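Local coordinates for protein Chains: A (Unidentified, PDB 6ZM9) that cleaves S-adenosyl methionine as a phage-encoded SAM lyase and binds S-methyl-5'-thioadenosine, at residues E30-D35 / N70-I75. Residues are numbered along the deposited sequence; the frame is centred on the assembly and turned at random.
Sequences EDVVKD and NSVQII. With MTA (5'-deoxy-5'-methylthioadenosine), chain F.
Between 30-35 and 70-75 the contact runs through V32, whose methyls meet V72 and I74, and no hydrogen bond joins the two segments. Before it in the helix, E30 turns its CB away from the strand and forms a salt bridge with R55 of the second subunit, against which V33, one step after V32, also packs through T68. V32 itself points its CB at the strand. Its CG1, anti to the backbone N (chi1 175°), lies 3.9 Å from CD1 of I74, the end of an extended side chain (chi2 176°), and more loosely beside CG1 of V72. CG2 of V32, beside the backbone N, comes within 4.1 Å of CG2 of V72. V32 and V72 meet alongside one another, their side chains running past in opposite senses, and their CA atoms stand 7.6 Å apart.

Strand alternation gives segment 70-75 two different faces. V72 and I74 look toward the helix, whereas S71 and Q73 turn the other way. On that far side S71 OG hydrogen-bonds O2' of 5'-deoxy-5'-methylthioadenosine at 2.8 Å and also accepts a hydrogen bond from NE2 of Q54, so the strand separates an apolar helix-sheet interface from the nucleoside pocket. The ligand is further held by E69 and by S50 and I77 of the third subunit, which puts this pocket at a subunit interface. L19 of strand 11-21 and F102 also pack against V32; F51 of strand 49-59 touches both V72 and I74, and L98 of helix 84-101 meets I74, placing the contact where two helices lie against the antiparallel sheet.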
loop_
_atom_site.group_PDB
_atom_site.type_symbol
_atom_site.label_atom_id
_atom_site.label_comp_id
_atom_site.label_asym_id
_atom_site.label_seq_id
_atom_site.Cartn_x
_atom_site.Cartn_y
_atom_site.Cartn_z
ATOM N N GLU A 30 0.148 17.313 -0.163
ATOM C CA GLU A 30 -0.892 18.056 0.552
ATOM C C GLU A 30 -1.889 18.699 -0.401
ATOM O O GLU A 30 -3.075 18.830 -0.064
ATOM C CB GLU A 30 -0.311 19.090 1.511
ATOM C CG GLU A 30 -1.289 19.385 2.675
ATOM C CD GLU A 30 -1.500 18.226 3.681
ATOM O OE1 GLU A 30 -0.814 17.174 3.609
ATOM O OE2 GLU A 30 -2.370 18.374 4.572
ATOM N N ASP A 31 -1.434 19.102 -1.596
ATOM C CA ASP A 31 -2.367 19.615 -2.592
ATOM C C ASP A 31 -3.422 18.556 -2.929
ATOM O O ASP A 31 -4.611 18.864 -3.057
ATOM C CB ASP A 31 -1.648 19.979 -3.902
ATOM C CG ASP A 31 -0.604 21.071 -3.764
ATOM O OD1 ASP A 31 -0.652 21.889 -2.822
ATOM O OD2 ASP A 31 0.250 21.124 -4.693
ATOM N N VAL A 32 -2.985 17.300 -3.120
ATOM C CA VAL A 32 -3.911 16.219 -3.435
ATOM C C VAL A 32 -4.852 15.945 -2.267
ATOM O O VAL A 32 -6.046 15.708 -2.475
ATOM C CB VAL A 32 -3.132 14.965 -3.878
ATOM C CG1 VAL A 32 -4.064 13.800 -4.080
ATOM C CG2 VAL A 32 -2.352 15.259 -5.150
ATOM N N VAL A 33 -4.334 15.972 -1.032
ATOM C CA VAL A 33 -5.176 15.807 0.159
ATOM C C VAL A 33 -6.295 16.838 0.156
ATOM O O VAL A 33 -7.480 16.510 0.285
ATOM C CB VAL A 33 -4.332 15.906 1.442
ATOM C CG1 VAL A 33 -5.222 15.883 2.685
ATOM C CG2 VAL A 33 -3.311 14.759 1.525
ATOM N N LYS A 34 -5.923 18.113 0.041
ATOM C CA LYS A 34 -6.915 19.178 0.120
ATOM C C LYS A 34 -7.919 19.091 -1.022
ATOM O O LYS A 34 -9.120 19.309 -0.817
ATOM C CB LYS A 34 -6.209 20.533 0.128
ATOM C CG LYS A 34 -5.397 20.856 1.387
ATOM C CD LYS A 34 -4.683 22.202 1.230
ATOM C CE LYS A 34 -3.777 22.500 2.389
ATOM N NZ LYS A 34 -4.571 22.531 3.635
ATOM N N ASP A 35 -7.451 18.824 -2.241
ATOM C CA ASP A 35 -8.360 18.768 -3.382
ATOM C C ASP A 35 -9.315 17.589 -3.247
ATOM O O ASP A 35 -10.506 17.715 -3.575
ATOM C CB ASP A 35 -7.566 18.707 -4.689
ATOM C CG ASP A 35 -8.376 19.123 -5.895
ATOM O OD1 ASP A 35 -9.060 20.158 -5.825
ATOM O OD2 ASP A 35 -8.304 18.420 -6.923
ATOM N N ASN A 70 7.408 12.496 -8.118
ATOM C CA ASN A 70 6.647 12.220 -6.915
ATOM C C ASN A 70 5.200 11.942 -7.311
ATOM O O ASN A 70 4.690 12.508 -8.276
ATOM C CB ASN A 70 6.668 13.418 -5.976
ATOM C CG ASN A 70 8.035 13.701 -5.415
ATOM O OD1 ASN A 70 8.881 12.813 -5.276
ATOM N ND2 ASN A 70 8.252 14.952 -5.046
ATOM N N SER A 71 4.546 11.050 -6.572
ATOM C CA SER A 71 3.150 10.752 -6.829
ATOM C C SER A 71 2.458 10.414 -5.515
ATOM O O SER A 71 3.080 10.359 -4.451
ATOM C CB SER A 71 2.976 9.633 -7.858
ATOM O OG SER A 71 3.506 8.419 -7.372
ATOM N N VAL A 72 1.142 10.212 -5.600
ATOM C CA VAL A 72 0.310 9.950 -4.434
ATOM C C VAL A 72 -0.553 8.742 -4.740
ATOM O O VAL A 72 -1.167 8.668 -5.810
ATOM C CB VAL A 72 -0.595 11.145 -4.071
ATOM C CG1 VAL A 72 -1.439 10.836 -2.824
ATOM C CG2 VAL A 72 0.244 12.383 -3.868
ATOM N N GLN A 73 -0.603 7.805 -3.804
ATOM C CA GLN A 73 -1.583 6.729 -3.821
ATOM C C GLN A 73 -2.659 7.049 -2.787
ATOM O O GLN A 73 -2.367 7.134 -1.588
ATOM C CB GLN A 73 -0.903 5.392 -3.522
ATOM C CG GLN A 73 -1.876 4.224 -3.481
ATOM C CD GLN A 73 -1.278 2.917 -3.007
ATOM O OE1 GLN A 73 -2.014 1.997 -2.663
ATOM N NE2 GLN A 73 0.040 2.807 -3.046
ATOM N N ILE A 74 -3.892 7.230 -3.255
ATOM C CA ILE A 74 -5.040 7.473 -2.387
ATOM C C ILE A 74 -5.695 6.132 -2.111
ATOM O O ILE A 74 -6.004 5.387 -3.051
ATOM C CB ILE A 74 -6.048 8.429 -3.058
ATOM C CG1 ILE A 74 -5.357 9.690 -3.582
ATOM C CG2 ILE A 74 -7.181 8.773 -2.068
ATOM C CD1 ILE A 74 -6.288 10.632 -4.347
ATOM N N ILE A 75 -5.900 5.817 -0.831
ATOM C CA ILE A 75 -6.517 4.559 -0.408
ATOM C C ILE A 75 -7.841 4.910 0.256
ATOM O O ILE A 75 -7.863 5.637 1.258
ATOM C CB ILE A 75 -5.614 3.777 0.558
ATOM C CG1 ILE A 75 -4.260 3.497 -0.091
ATOM C CG2 ILE A 75 -6.297 2.494 1.006
ATOM C CD1 ILE A 75 -3.198 2.986 0.876
HETATM C CS MTA F . -0.567 7.138 -14.031
HETATM S "S5'" MTA F . 0.915 8.065 -13.795
HETATM C "C5'" MTA F . 0.766 8.511 -12.056
HETATM C "C4'" MTA F . 1.407 7.550 -11.075
HETATM O "O4'" MTA F . 0.807 6.253 -11.227
HETATM C "C2'" MTA F . 3.069 5.973 -10.488
HETATM O "O2'" MTA F . 3.164 6.253 -9.101
HETATM C "C3'" MTA F . 2.908 7.306 -11.225
HETATM O "O3'" MTA F . 3.703 8.344 -10.677
HETATM C "C1'" MTA F . 1.744 5.268 -10.814
HETATM N N9 MTA F . 1.867 4.269 -11.865
HETATM C C8 MTA F . 1.826 4.446 -13.225
HETATM N N7 MTA F . 1.865 3.332 -13.917
HETATM C C5 MTA F . 1.943 2.345 -12.942
HETATM C C6 MTA F . 1.935 0.938 -13.008
HETATM N N6 MTA F . 1.841 0.238 -14.148
HETATM N N1 MTA F . 1.974 0.256 -11.837
HETATM C C2 MTA F . 2.009 0.945 -10.689
HETATM N N3 MTA F . 1.997 2.262 -10.505
HETATM C C4 MTA F . 1.961 2.916 -11.677
#